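Local atomic coordinates of class B carbapenemase GOB-18 (PDB entry 5K0W), a protein that probably hydrolyses beta-lactam antibiotics, carbapenems among them, as a class B3 metallo-beta-lactamase that binds two zinc ions. Residues 25-29 and 30-34. Residues are numbered along the deposited sequence; the frame is centred on the assembly and turned at random.
Sequences ENMPK and EWNQA
Met27 and Pro28 pack against the indole of Trp31 where the N-terminal loop of this B3 metallo-beta-lactamase turns beside the dizinc site. The turn lies ahead of strand 38-41, the first strand of the alpha-beta/beta-alpha sandwich. Met27 meets the indole at its benzo end, with CG 4.1 Å from Trp31 CE3. The two side chains cross at about a right angle. Met27 also touches Tyr101 of helix 101-104. Pro28 makes the closer contact. Its CD lies over the six-membered ring of Trp31, 3.7 Å from the ring centroid and 16° off the normal, a CH-pi contact. Pro28 CG reaches farther across the same ring system, 3.7 Å from Trp31 CE2. With CG anti to its carbonyl carbon (chi1 -77°), Trp31 sets its indole against the Pro28 ring and towards the metal site. The indole meets the ring of His241 and touches Asp102, both ligands of one zinc ion, and lies about 5 Å from a zinc at nearest atoms. The turn therefore probably forms part of the rim of the active site. Lys29 bends at chi2 and chi3 on the exposed side of the turn, and its chain runs past Gln33 OE1. The backbone closes the turn beside the CH-pi contact. A weak bond runs from Asn32 N to Lys29 O at 3.4 Å. The Asn32 side chain has its own partner: OD1 is hydrogen-bonded to Thr70 OG1. One residue back, Trp31 N donates to Pro28 O at 3.2 Å.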
loop_
_atom_site.group_PDB
_atom_site.type_symbol
_atom_site.label_atom_id
_atom_site.label_comp_id
_atom_site.label_asym_id
_atom_site.label_seq_id
_atom_site.Cartn_x
_atom_site.Cartn_y
_atom_site.Cartn_z
ATOM N N GLU A 25 11.335 -13.838 -11.211
ATOM C CA GLU A 25 10.854 -15.133 -11.660
ATOM C C GLU A 25 10.215 -15.776 -10.403
ATOM O O GLU A 25 10.557 -15.396 -9.270
ATOM C CB GLU A 25 12.025 -15.997 -12.195
ATOM C CG GLU A 25 12.691 -15.453 -13.453
ATOM C CD GLU A 25 13.627 -16.372 -14.224
ATOM O OE1 GLU A 25 13.660 -17.592 -13.937
ATOM O OE2 GLU A 25 14.316 -15.870 -15.143
ATOM N N ASN A 26 9.267 -16.686 -10.591
ATOM C CA ASN A 26 8.568 -17.398 -9.504
ATOM C C ASN A 26 7.774 -16.585 -8.430
ATOM O O ASN A 26 7.912 -16.815 -7.222
ATOM C CB ASN A 26 9.415 -18.530 -8.873
ATOM N N MET A 27 6.915 -15.675 -8.896
ATOM C CA MET A 27 6.022 -14.859 -8.063
ATOM C C MET A 27 4.895 -15.736 -7.511
ATOM O O MET A 27 4.488 -16.672 -8.203
ATOM C CB MET A 27 5.370 -13.806 -8.944
ATOM C CG MET A 27 6.054 -12.489 -8.950
ATOM S SD MET A 27 5.107 -11.455 -10.086
ATOM C CE MET A 27 5.934 -11.856 -11.642
ATOM N N PRO A 28 4.313 -15.429 -6.325
ATOM C CA PRO A 28 3.218 -16.277 -5.808
ATOM C C PRO A 28 1.967 -16.171 -6.652
ATOM O O PRO A 28 1.680 -15.099 -7.184
ATOM C CB PRO A 28 2.968 -15.750 -4.394
ATOM C CG PRO A 28 4.125 -14.868 -4.093
ATOM C CD PRO A 28 4.641 -14.345 -5.382
ATOM N N LYS A 29 1.245 -17.295 -6.794
ATOM C CA LYS A 29 0.024 -17.447 -7.585
ATOM C C LYS A 29 -1.030 -16.402 -7.233
ATOM O O LYS A 29 -1.604 -15.787 -8.136
ATOM C CB LYS A 29 -0.526 -18.879 -7.416
ATOM C CG LYS A 29 -1.863 -19.182 -8.110
ATOM C CD LYS A 29 -2.725 -20.199 -7.346
ATOM C CE LYS A 29 -3.286 -19.657 -6.049
ATOM N NZ LYS A 29 -4.363 -20.521 -5.499
ATOM N N GLU A 30 -1.263 -16.196 -5.923
ATOM C CA GLU A 30 -2.264 -15.279 -5.356
ATOM C C GLU A 30 -2.072 -13.797 -5.743
ATOM O O GLU A 30 -3.018 -13.020 -5.641
ATOM C CB GLU A 30 -2.335 -15.427 -3.821
ATOM C CG GLU A 30 -2.735 -16.809 -3.333
ATOM C CD GLU A 30 -3.152 -16.911 -1.876
ATOM O OE1 GLU A 30 -2.580 -16.182 -1.031
ATOM O OE2 GLU A 30 -4.027 -17.754 -1.574
ATOM N N TRP A 31 -0.867 -13.418 -6.185
ATOM C CA TRP A 31 -0.552 -12.039 -6.548
ATOM C C TRP A 31 -1.222 -11.557 -7.819
ATOM O O TRP A 31 -1.637 -10.394 -7.886
ATOM C CB TRP A 31 0.965 -11.842 -6.635
ATOM C CG TRP A 31 1.642 -11.725 -5.297
ATOM C CD1 TRP A 31 1.151 -12.111 -4.078
ATOM C CD2 TRP A 31 2.957 -11.221 -5.058
ATOM N NE1 TRP A 31 2.076 -11.866 -3.097
ATOM C CE2 TRP A 31 3.202 -11.335 -3.670
ATOM C CE3 TRP A 31 3.972 -10.718 -5.892
ATOM C CZ2 TRP A 31 4.408 -10.927 -3.090
ATOM C CZ3 TRP A 31 5.171 -10.325 -5.318
ATOM C CH2 TRP A 31 5.372 -10.408 -3.932
ATOM N N ASN A 32 -1.306 -12.444 -8.833
ATOM C CA ASN A 32 -1.905 -12.149 -10.143
ATOM C C ASN A 32 -3.278 -12.795 -10.287
ATOM O O ASN A 32 -3.914 -12.661 -11.323
ATOM C CB ASN A 32 -0.961 -12.583 -11.272
ATOM C CG ASN A 32 0.473 -12.175 -11.045
ATOM O OD1 ASN A 32 0.774 -11.003 -10.785
ATOM N ND2 ASN A 32 1.379 -13.141 -11.109
ATOM N N GLN A 33 -3.735 -13.475 -9.239
ATOM C CA GLN A 33 -5.023 -14.156 -9.179
ATOM C C GLN A 33 -6.135 -13.132 -8.957
ATOM O O GLN A 33 -6.012 -12.278 -8.072
ATOM C CB GLN A 33 -4.991 -15.194 -8.041
ATOM C CG GLN A 33 -6.055 -16.269 -8.119
ATOM C CD GLN A 33 -6.308 -16.885 -6.768
ATOM O OE1 GLN A 33 -5.391 -17.323 -6.061
ATOM N NE2 GLN A 33 -7.566 -16.950 -6.390
ATOM N N ALA A 34 -7.217 -13.218 -9.752
ATOM C CA ALA A 34 -8.348 -12.289 -9.671
ATOM C C ALA A 34 -9.151 -12.439 -8.388
ATOM O O ALA A 34 -9.277 -13.541 -7.849
ATOM C CB ALA A 34 -9.262 -12.463 -10.870
#